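Local atomic coordinates of dopamine N-acetyltransferase-like Protein (Tribolium castaneum, PDB entry 6V3T), a protein that probably catalyses transfer of an acyl group from acetyl-CoA or longer acyl-CoAs to the amine of arylalkylamines such as serotonin. Residues D24-G32 / I195-D203; L102-L112 / D203-V211. All coordinates share one frame; numbering follows the deposited sequence.

Contact 1: residues D24-G32 / I195-D203; sequences DEPLNASVG and IYDTKSPHD. With ACO (acetyl coenzyme *a), chain G.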
loop_
_atom_site.group_PDB
_atom_site.type_symbol
_atom_site.label_atom_id
_atom_site.label_comp_id
_atom_site.label_asym_id
_atom_site.label_seq_id
_atom_site.Cartn_x
_atom_site.Cartn_y
_atom_site.Cartn_z
ATOM N N ASP A 24 -10.903 -6.106 -1.980
ATOM C CA ASP A 24 -10.865 -7.185 -0.949
ATOM C C ASP A 24 -9.585 -7.063 -0.112
ATOM O O ASP A 24 -9.210 -8.039 0.552
ATOM C CB ASP A 24 -11.050 -8.591 -1.544
ATOM C CG ASP A 24 -10.450 -8.802 -2.923
ATOM O OD1 ASP A 24 -9.596 -7.979 -3.316
ATOM O OD2 ASP A 24 -10.848 -9.787 -3.597
ATOM N N GLU A 25 -8.971 -5.885 -0.089
ATOM C CA GLU A 25 -7.851 -5.576 0.823
ATOM C C GLU A 25 -8.400 -5.651 2.243
ATOM O O GLU A 25 -9.487 -5.167 2.503
ATOM C CB GLU A 25 -7.269 -4.219 0.443
ATOM C CG GLU A 25 -5.987 -3.877 1.164
ATOM C CD GLU A 25 -6.186 -3.123 2.461
ATOM O OE1 GLU A 25 -7.273 -2.555 2.635
ATOM O OE2 GLU A 25 -5.262 -3.116 3.289
ATOM N N PRO A 26 -7.688 -6.294 3.185
ATOM C CA PRO A 26 -8.164 -6.460 4.562
ATOM C C PRO A 26 -8.768 -5.231 5.251
ATOM O O PRO A 26 -9.892 -5.307 5.662
ATOM C CB PRO A 26 -6.887 -6.855 5.315
ATOM C CG PRO A 26 -6.094 -7.615 4.282
ATOM C CD PRO A 26 -6.378 -6.924 2.967
ATOM N N LEU A 27 -8.000 -4.157 5.400
ATOM C CA LEU A 27 -8.460 -2.930 6.093
ATOM C C LEU A 27 -9.735 -2.411 5.426
ATOM O O LEU A 27 -10.744 -2.316 6.112
ATOM C CB LEU A 27 -7.362 -1.875 6.031
ATOM C CG LEU A 27 -7.681 -0.590 6.783
ATOM C CD1 LEU A 27 -8.174 -0.909 8.183
ATOM C CD2 LEU A 27 -6.461 0.318 6.829
ATOM N N ASN A 28 -9.653 -2.108 4.132
ATOM C CA ASN A 28 -10.771 -1.662 3.262
ATOM C C ASN A 28 -12.019 -2.467 3.607
ATOM O O ASN A 28 -13.049 -1.856 3.899
ATOM C CB ASN A 28 -10.426 -1.853 1.786
ATOM C CG ASN A 28 -11.590 -1.568 0.869
ATOM O OD1 ASN A 28 -12.656 -2.141 1.023
ATOM N ND2 ASN A 28 -11.389 -0.692 -0.096
ATOM N N ALA A 29 -11.903 -3.794 3.557
ATOM C CA ALA A 29 -12.995 -4.760 3.814
ATOM C C ALA A 29 -13.679 -4.437 5.142
ATOM O O ALA A 29 -14.921 -4.379 5.153
ATOM C CB ALA A 29 -12.461 -6.166 3.819
ATOM N N SER A 30 -12.901 -4.218 6.206
ATOM C CA SER A 30 -13.411 -4.131 7.600
ATOM C C SER A 30 -14.215 -2.840 7.811
ATOM O O SER A 30 -14.908 -2.769 8.847
ATOM C CB SER A 30 -12.306 -4.253 8.611
ATOM O OG SER A 30 -11.526 -3.072 8.670
ATOM N N VAL A 31 -14.101 -1.861 6.898
ATOM C CA VAL A 31 -14.901 -0.595 6.906
ATOM C C VAL A 31 -15.766 -0.521 5.639
ATOM O O VAL A 31 -16.799 0.168 5.690
ATOM C CB VAL A 31 -14.017 0.665 7.041
ATOM C CG1 VAL A 31 -12.950 0.517 8.114
ATOM C CG2 VAL A 31 -13.379 1.075 5.724
ATOM N N GLY A 32 -15.336 -1.156 4.542
ATOM C CA GLY A 32 -16.065 -1.220 3.260
ATOM C C GLY A 32 -16.169 0.144 2.608
ATOM O O GLY A 32 -17.230 0.765 2.739
ATOM N N ILE A 195 -14.166 -1.145 15.361
ATOM C CA ILE A 195 -14.219 -0.216 14.186
ATOM C C ILE A 195 -13.637 -0.922 12.960
ATOM O O ILE A 195 -14.159 -0.725 11.844
ATOM C CB ILE A 195 -13.454 1.085 14.493
ATOM C CG1 ILE A 195 -14.225 1.948 15.492
ATOM C CG2 ILE A 195 -13.126 1.855 13.220
ATOM C CD1 ILE A 195 -13.374 2.951 16.218
ATOM N N TYR A 196 -12.546 -1.656 13.175
ATOM C CA TYR A 196 -11.916 -2.560 12.184
ATOM C C TYR A 196 -12.268 -3.993 12.562
ATOM O O TYR A 196 -11.451 -4.677 13.220
ATOM C CB TYR A 196 -10.409 -2.326 12.145
ATOM C CG TYR A 196 -10.038 -0.869 12.108
ATOM C CD1 TYR A 196 -10.277 -0.097 10.980
ATOM C CD2 TYR A 196 -9.476 -0.254 13.214
ATOM C CE1 TYR A 196 -9.941 1.246 10.942
ATOM C CE2 TYR A 196 -9.140 1.089 13.193
ATOM C CZ TYR A 196 -9.369 1.839 12.053
ATOM O OH TYR A 196 -9.037 3.159 12.037
ATOM N N ASP A 197 -13.482 -4.399 12.193
ATOM C CA ASP A 197 -13.926 -5.812 12.250
ATOM C C ASP A 197 -13.260 -6.527 11.070
ATOM O O ASP A 197 -13.903 -6.652 10.006
ATOM C CB ASP A 197 -15.456 -5.909 12.263
ATOM C CG ASP A 197 -15.983 -7.204 12.859
ATOM O OD1 ASP A 197 -15.568 -7.531 13.985
ATOM O OD2 ASP A 197 -16.803 -7.875 12.188
ATOM N N THR A 198 -11.988 -6.905 11.233
ATOM C CA THR A 198 -11.172 -7.614 10.212
ATOM C C THR A 198 -11.426 -9.117 10.338
ATOM O O THR A 198 -11.478 -9.607 11.485
ATOM C CB THR A 198 -9.679 -7.298 10.361
ATOM O OG1 THR A 198 -9.325 -7.530 11.724
ATOM C CG2 THR A 198 -9.326 -5.882 9.963
ATOM N N LYS A 199 -11.594 -9.813 9.211
ATOM C CA LYS A 199 -11.721 -11.293 9.182
ATOM C C LYS A 199 -10.310 -11.886 9.194
ATOM O O LYS A 199 -9.446 -11.372 8.459
ATOM C CB LYS A 199 -12.565 -11.752 7.987
ATOM C CG LYS A 199 -14.073 -11.673 8.212
ATOM C CD LYS A 199 -14.895 -11.804 6.943
ATOM C CE LYS A 199 -16.225 -11.082 7.015
ATOM N NZ LYS A 199 -16.839 -10.955 5.672
ATOM N N SER A 200 -10.083 -12.889 10.046
ATOM C CA SER A 200 -8.794 -13.619 10.166
ATOM C C SER A 200 -8.383 -14.110 8.782
ATOM O O SER A 200 -9.245 -14.366 7.941
ATOM C CB SER A 200 -8.881 -14.752 11.166
ATOM O OG SER A 200 -8.159 -14.443 12.357
ATOM N N PRO A 201 -7.066 -14.268 8.493
ATOM C CA PRO A 201 -6.001 -14.219 9.500
ATOM C C PRO A 201 -5.320 -12.859 9.716
ATOM O O PRO A 201 -4.250 -12.837 10.305
ATOM C CB PRO A 201 -4.976 -15.209 8.916
ATOM C CG PRO A 201 -5.146 -15.108 7.409
ATOM C CD PRO A 201 -6.531 -14.545 7.156
ATOM N N HIS A 202 -5.950 -11.770 9.263
ATOM C CA HIS A 202 -5.384 -10.394 9.278
ATOM C C HIS A 202 -5.755 -9.689 10.583
ATOM O O HIS A 202 -6.592 -8.771 10.541
ATOM C CB HIS A 202 -5.864 -9.654 8.039
ATOM C CG HIS A 202 -5.540 -10.394 6.790
ATOM N ND1 HIS A 202 -6.097 -10.096 5.593
ATOM C CD2 HIS A 202 -4.725 -11.437 6.551
ATOM C CE1 HIS A 202 -5.630 -10.905 4.657
ATOM N NE2 HIS A 202 -4.793 -11.744 5.215
ATOM N N ASP A 203 -5.148 -10.114 11.691
ATOM C CA ASP A 203 -5.526 -9.692 13.068
ATOM C C ASP A 203 -4.753 -8.428 13.463
ATOM O O ASP A 203 -5.045 -7.898 14.560
ATOM C CB ASP A 203 -5.256 -10.791 14.104
ATOM C CG ASP A 203 -5.920 -12.131 13.828
ATOM O OD1 ASP A 203 -6.966 -12.141 13.136
ATOM O OD2 ASP A 203 -5.381 -13.161 14.310
HETATM N N1A ACO G . -3.072 -18.048 2.517
HETATM C C2A ACO G . -1.932 -18.110 3.218
HETATM N N3A ACO G . -0.780 -17.567 2.788
HETATM C C4A ACO G . -0.717 -16.924 1.613
HETATM C C5A ACO G . -1.916 -16.828 0.804
HETATM C C6A ACO G . -3.128 -17.443 1.330
HETATM N N6A ACO G . -4.263 -17.387 0.627
HETATM N N7A ACO G . -1.593 -16.155 -0.297
HETATM C C8A ACO G . -0.282 -15.847 -0.210
HETATM N N9A ACO G . 0.228 -16.325 0.924
HETATM C C1B ACO G . 1.611 -16.130 1.337
HETATM C C2B ACO G . 2.573 -17.111 0.728
HETATM O O2B ACO G . 2.766 -18.230 1.567
HETATM C C3B ACO G . 3.813 -16.259 0.634
HETATM O O3B ACO G . 4.446 -16.223 1.891
HETATM P P3B ACO G . 5.754 -17.111 2.100
HETATM O O7A ACO G . 5.734 -17.465 3.573
HETATM O O8A ACO G . 5.428 -18.276 1.180
HETATM O O9A ACO G . 6.837 -16.120 1.680
HETATM C C4B ACO G . 3.325 -14.861 0.384
HETATM O O4B ACO G . 1.988 -14.863 0.809
HETATM C C5B ACO G . 3.392 -14.471 -1.057
HETATM O O5B ACO G . 2.295 -14.972 -1.790
HETATM P P1A ACO G . 2.143 -14.384 -3.255
HETATM O O1A ACO G . 3.513 -13.994 -3.754
HETATM O O2A ACO G . 1.270 -15.222 -4.129
HETATM O O3A ACO G . 1.256 -13.097 -2.914
HETATM P P2A ACO G . -0.079 -12.842 -3.764
HETATM O O4A ACO G . 0.318 -12.926 -5.228
HETATM O O5A ACO G . -1.146 -13.790 -3.279
HETATM O O6A ACO G . -0.450 -11.356 -3.151
HETATM C CBP ACO G . -2.285 -9.929 -2.143
HETATM C CCP ACO G . -1.722 -10.689 -3.354
HETATM C CDP ACO G . -1.123 -9.461 -1.283
HETATM C CEP ACO G . -3.170 -10.919 -1.411
HETATM C CAP ACO G . -3.190 -8.704 -2.535
HETATM O OAP ACO G . -4.438 -9.196 -3.042
HETATM C C9P ACO G . -3.542 -7.637 -1.435
HETATM O O9P ACO G . -4.597 -7.705 -0.802
HETATM N N8P ACO G . -2.663 -6.610 -1.205
HETATM C C7P ACO G . -2.818 -5.581 -0.172
HETATM C C6P ACO G . -1.581 -5.356 0.725
HETATM C C5P ACO G . -1.209 -3.903 0.963
HETATM O O5P ACO G . -0.142 -3.460 0.600
HETATM N N4P ACO G . -2.088 -3.149 1.621
HETATM C C3P ACO G . -1.810 -1.773 2.087
HETATM C C2P ACO G . -2.725 -0.645 1.567
HETATM S S1P ACO G . -3.886 -0.038 2.773
HETATM C C ACO G . -5.179 0.555 1.852
HETATM O O ACO G . -4.984 1.113 0.782
HETATM C CH3 ACO G . -6.597 0.426 2.329
#
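Leu27 and Val31, one turn apart on the short helix 26-31, turn methyl groups to the ring of Tyr196 and form the apolar part of this contact. Leu27 lies alongside the tyrosine, its CD1 3.6 Å from Tyr196 CD1, and Val31 CG1 approaches that same ring atom, Tyr196 CD1, at 4.0 Å. Tyrosine suits the place because its ring serves these methyls while its hydroxyl bonds to Arg98 O of helix 94-108. Ile195 CG2 lies over one face of the ring.

Ser30 brings a small side chain where the backbones run close, its CA 4.9 Å from Thr198 CA. Its OG stands in plane at the Tyr196 ring edge but spends its hydrogen bond within the helix, on a lone pair of Leu27 O, 2.8 Å away. Ser30 CB also faces the loop, meeting Thr198 CG2 at 3.7 Å. Pro26 neighbours His202, whose ring packs edge-to-face with Phe166.

Glu25 is the N-cap, its OE1 accepting from Asn28 N at 2.8 Å and 168°. With CG anti to the backbone N (chi1 -171°) and a bend at chi2, the carboxylate also comes beside the acetyl group, Glu25 CD lying 3.6 Å from CH3 of acetyl-CoA; OE2 bonds to Thr163. Replacing Glu25 by an alanine would probably leave Asn28 N uncapped, Thr163 without this partner and a gap beside the acetyl methyl.

With no conventional hydrogen bond across, the segments meet by methyl-ring packing and by Ser30 CA against Asp197 O (3.5 Å), which probably steadies the loop beside a helix whose capped start borders acetyl-CoA.

Contact 2: residues L102-L112 / D203-V211; sequences LLNNVNKSIDL and DYYKVMTKV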
loop_
_atom_site.group_PDB
_atom_site.type_symbol
_atom_site.label_atom_id
_atom_site.label_comp_id
_atom_site.label_asym_id
_atom_site.label_seq_id
_atom_site.Cartn_x
_atom_site.Cartn_y
_atom_site.Cartn_z
ATOM N N LEU A 102 -5.913 5.946 10.799
ATOM C CA LEU A 102 -5.074 4.847 11.349
ATOM C C LEU A 102 -3.703 4.870 10.670
ATOM O O LEU A 102 -2.684 4.942 11.387
ATOM C CB LEU A 102 -5.770 3.505 11.103
ATOM C CG LEU A 102 -4.956 2.267 11.473
ATOM C CD1 LEU A 102 -4.728 2.202 12.975
ATOM C CD2 LEU A 102 -5.635 0.997 10.976
ATOM N N LEU A 103 -3.681 4.803 9.339
ATOM C CA LEU A 103 -2.418 4.757 8.564
ATOM C C LEU A 103 -1.548 5.971 8.926
ATOM O O LEU A 103 -0.395 5.774 9.362
ATOM C CB LEU A 103 -2.752 4.709 7.074
ATOM C CG LEU A 103 -3.418 3.415 6.610
ATOM C CD1 LEU A 103 -3.571 3.389 5.106
ATOM C CD2 LEU A 103 -2.629 2.196 7.055
ATOM N N ASN A 104 -2.081 7.182 8.784
ATOM C CA ASN A 104 -1.277 8.421 8.908
ATOM C C ASN A 104 -0.890 8.620 10.384
ATOM O O ASN A 104 0.284 8.928 10.637
ATOM C CB ASN A 104 -1.991 9.585 8.225
ATOM C CG ASN A 104 -2.037 9.422 6.716
ATOM O OD1 ASN A 104 -1.051 9.654 6.024
ATOM N ND2 ASN A 104 -3.173 9.023 6.182
ATOM N N ASN A 105 -1.807 8.397 11.332
ATOM C CA ASN A 105 -1.492 8.482 12.784
ATOM C C ASN A 105 -0.331 7.534 13.100
ATOM O O ASN A 105 0.696 8.010 13.614
ATOM C CB ASN A 105 -2.688 8.156 13.680
ATOM C CG ASN A 105 -3.652 9.314 13.814
ATOM O OD1 ASN A 105 -3.438 10.376 13.230
ATOM N ND2 ASN A 105 -4.712 9.116 14.579
ATOM N N VAL A 106 -0.489 6.245 12.789
ATOM C CA VAL A 106 0.535 5.198 13.074
ATOM C C VAL A 106 1.873 5.665 12.494
ATOM O O VAL A 106 2.882 5.672 13.238
ATOM C CB VAL A 106 0.138 3.822 12.508
ATOM C CG1 VAL A 106 1.294 2.828 12.593
ATOM C CG2 VAL A 106 -1.095 3.260 13.199
ATOM N N ASN A 107 1.879 6.027 11.209
ATOM C CA ASN A 107 3.106 6.470 10.506
ATOM C C ASN A 107 3.689 7.660 11.265
ATOM O O ASN A 107 4.858 7.581 11.688
ATOM C CB ASN A 107 2.834 6.788 9.040
ATOM C CG ASN A 107 3.149 5.611 8.144
ATOM O OD1 ASN A 107 4.276 5.479 7.675
ATOM N ND2 ASN A 107 2.171 4.746 7.922
ATOM N N LYS A 108 2.876 8.697 11.471
ATOM C CA LYS A 108 3.283 9.939 12.176
ATOM C C LYS A 108 3.872 9.575 13.546
ATOM O O LYS A 108 4.934 10.101 13.878
ATOM C CB LYS A 108 2.094 10.899 12.254
ATOM C CG LYS A 108 2.433 12.298 12.729
ATOM C CD LYS A 108 2.125 12.456 14.174
ATOM C CE LYS A 108 3.059 13.368 14.916
ATOM N NZ LYS A 108 2.769 14.785 14.622
ATOM N N SER A 109 3.255 8.634 14.261
ATOM C CA SER A 109 3.613 8.249 15.650
ATOM C C SER A 109 4.975 7.555 15.714
ATOM O O SER A 109 5.414 7.307 16.835
ATOM C CB SER A 109 2.546 7.386 16.269
ATOM O OG SER A 109 2.619 6.054 15.789
ATOM N N ILE A 110 5.599 7.213 14.580
ATOM C CA ILE A 110 7.036 6.783 14.523
ATOM C C ILE A 110 7.731 7.602 13.439
ATOM O O ILE A 110 7.575 7.280 12.262
ATOM C CB ILE A 110 7.224 5.272 14.277
ATOM C CG1 ILE A 110 5.960 4.584 13.747
ATOM C CG2 ILE A 110 7.754 4.588 15.528
ATOM C CD1 ILE A 110 5.965 4.354 12.254
ATOM N N ASP A 111 8.433 8.658 13.829
ATOM C CA ASP A 111 9.202 9.520 12.901
ATOM C C ASP A 111 10.308 8.635 12.320
ATOM O O ASP A 111 11.360 8.500 12.982
ATOM C CB ASP A 111 9.704 10.772 13.637
ATOM C CG ASP A 111 10.173 11.910 12.748
ATOM O OD1 ASP A 111 10.134 11.762 11.517
ATOM O OD2 ASP A 111 10.582 12.933 13.306
ATOM N N LEU A 112 10.043 7.981 11.182
ATOM C CA LEU A 112 11.043 7.107 10.512
ATOM C C LEU A 112 12.125 8.008 9.920
ATOM O O LEU A 112 13.316 7.629 10.014
ATOM C CB LEU A 112 10.382 6.228 9.441
ATOM C CG LEU A 112 9.565 5.036 9.955
ATOM C CD1 LEU A 112 9.011 4.198 8.802
ATOM C CD2 LEU A 112 10.383 4.160 10.898
ATOM N N ASP A 203 -5.148 -10.114 11.691
ATOM C CA ASP A 203 -5.526 -9.692 13.068
ATOM C C ASP A 203 -4.753 -8.428 13.463
ATOM O O ASP A 203 -5.045 -7.898 14.560
ATOM C CB ASP A 203 -5.256 -10.791 14.104
ATOM C CG ASP A 203 -5.920 -12.131 13.828
ATOM O OD1 ASP A 203 -6.966 -12.141 13.136
ATOM O OD2 ASP A 203 -5.381 -13.161 14.310
ATOM N N TYR A 204 -3.790 -7.979 12.642
ATOM C CA TYR A 204 -2.937 -6.800 12.955
ATOM C C TYR A 204 -2.244 -6.240 11.707
ATOM O O TYR A 204 -2.050 -6.965 10.711
ATOM C CB TYR A 204 -1.925 -7.164 14.039
ATOM C CG TYR A 204 -1.158 -8.433 13.781
ATOM C CD1 TYR A 204 -1.725 -9.676 13.917
ATOM C CD2 TYR A 204 0.156 -8.399 13.400
ATOM C CE1 TYR A 204 -1.022 -10.841 13.668
ATOM C CE2 TYR A 204 0.885 -9.554 13.171
ATOM C CZ TYR A 204 0.297 -10.786 13.299
ATOM O OH TYR A 204 1.015 -11.916 13.056
ATOM N N TYR A 205 -1.887 -4.954 11.798
ATOM C CA TYR A 205 -1.229 -4.130 10.747
ATOM C C TYR A 205 0.190 -3.813 11.219
ATOM O O TYR A 205 0.378 -3.358 12.379
ATOM C CB TYR A 205 -2.066 -2.878 10.465
ATOM C CG TYR A 205 -1.348 -1.634 9.986
ATOM C CD1 TYR A 205 -0.582 -1.626 8.829
ATOM C CD2 TYR A 205 -1.518 -0.428 10.644
ATOM C CE1 TYR A 205 0.034 -0.466 8.371
ATOM C CE2 TYR A 205 -0.916 0.739 10.201
ATOM C CZ TYR A 205 -0.132 0.722 9.061
ATOM O OH TYR A 205 0.463 1.880 8.640
ATOM N N LYS A 206 1.165 -4.111 10.363
ATOM C CA LYS A 206 2.589 -3.828 10.623
ATOM C C LYS A 206 3.057 -2.787 9.628
ATOM O O LYS A 206 2.785 -2.969 8.424
ATOM C CB LYS A 206 3.447 -5.072 10.436
ATOM C CG LYS A 206 3.459 -6.041 11.601
ATOM C CD LYS A 206 4.103 -7.337 11.203
ATOM C CE LYS A 206 4.455 -8.227 12.364
ATOM N NZ LYS A 206 5.265 -9.364 11.885
ATOM N N VAL A 207 3.718 -1.745 10.125
ATOM C CA VAL A 207 4.664 -0.921 9.327
ATOM C C VAL A 207 6.001 -1.666 9.336
ATOM O O VAL A 207 6.457 -2.051 10.421
ATOM C CB VAL A 207 4.765 0.521 9.856
ATOM C CG1 VAL A 207 5.866 1.307 9.164
ATOM C CG2 VAL A 207 3.441 1.245 9.701
ATOM N N MET A 208 6.550 -1.914 8.148
ATOM C CA MET A 208 7.750 -2.756 7.940
ATOM C C MET A 208 8.712 -2.002 7.029
ATOM O O MET A 208 8.263 -1.178 6.229
ATOM C CB MET A 208 7.381 -4.108 7.323
ATOM C CG MET A 208 6.322 -4.847 8.125
ATOM S SD MET A 208 5.969 -6.528 7.557
ATOM C CE MET A 208 7.353 -7.409 8.292
ATOM N N THR A 209 9.992 -2.307 7.162
ATOM C CA THR A 209 11.105 -1.427 6.762
ATOM C C THR A 209 12.333 -2.276 6.441
ATOM O O THR A 209 12.579 -3.259 7.169
ATOM C CB THR A 209 11.369 -0.425 7.888
ATOM O OG1 THR A 209 10.676 0.757 7.494
ATOM C CG2 THR A 209 12.838 -0.156 8.139
ATOM N N LYS A 210 13.081 -1.884 5.412
ATOM C CA LYS A 210 14.443 -2.395 5.164
ATOM C C LYS A 210 15.330 -1.238 4.735
ATOM O O LYS A 210 14.822 -0.337 4.036
ATOM C CB LYS A 210 14.429 -3.484 4.096
ATOM C CG LYS A 210 15.588 -4.462 4.210
ATOM C CD LYS A 210 15.697 -5.389 3.035
ATOM C CE LYS A 210 16.943 -6.245 3.075
ATOM N NZ LYS A 210 17.473 -6.453 1.706
ATOM N N VAL A 211 16.599 -1.290 5.139
ATOM C CA VAL A 211 17.658 -0.299 4.795
ATOM C C VAL A 211 18.438 -0.862 3.599
ATOM O O VAL A 211 18.739 -2.067 3.624
ATOM C CB VAL A 211 18.566 -0.041 6.014
ATOM C CG1 VAL A 211 19.466 1.166 5.807
ATOM C CG2 VAL A 211 17.764 0.104 7.304
#
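Tyr205 is gripped by Leu103 and Val106 of helix 94-108, and this is the dense end of the contact. Leu103 crosses the tyrosine at a slant, and its CD2 comes within 3.5 Å of Tyr205 CZ. Val106 slides past in the opposite direction, with CG1 3.9 Å from Tyr205 CE2. The axes of helix 102-108 and strand 204-211 approach to 10.1 Å; chi1 of 151° swings the long tyrosine away from its own backbone N, carrying ring and OH to these side chains. At the next inward-facing position valines meet by branches from both sides, Val106 CG1 3.9 Å from Val207 CG2.

Asn107 adds a polar edge. Its ND2 donates to Leu103 O at 3.1 Å, from above the carbonyl plane, and also bonds to Asp161 OD1 on the neighbouring strand. Tyr205 OH is near this amide, but the angle is too poor for a bond between them.

The looser side belongs to partly exposed Ile110, whose CD1 comes no nearer than 4.3 Å to Val207 CG1. Leu112, starting helix 112-115, is a buried apolar cover over Val207 and Thr209.

The segments share no hydrogen bond: Tyr205, Val207 and Thr209 supply one strand face, helix 94-108 covering the first two and Leu112 the third. Apolar chemistry thus seats the helix on the mixed sheet of a GNAT-type acetyltransferase fold, with Leu103 about 4 Å from acetyl-CoA (nearest atoms) and Tyr205 beside Thr163.

How the contacts relate
The two contacts interleave along the chain: 24-32, 102-112, 195-203, then 203-211, with Asp203 shared where the loop runs into the strand. Their centres lie about 17 Å apart, yet they touch through helix 94-108: Tyr196 OH is 3.4 Å from Leu102 CB, and Leu27 CD1 is 4.2 Å from Leu102 CD2. Contact 2 seats that helix on strand 204-211, which lies between strands 157-162 and 177-183 of the mixed sheet, as in the acetyltransferase family. Contact 1 sets helix 26-31 against the loop before that strand, and Leu27, Val31 and Tyr196 also touch helix 94-108. Together they join an early helix, a middle helix and the C-terminal strand, with Glu25 and Leu103 beside bound acetyl-CoA.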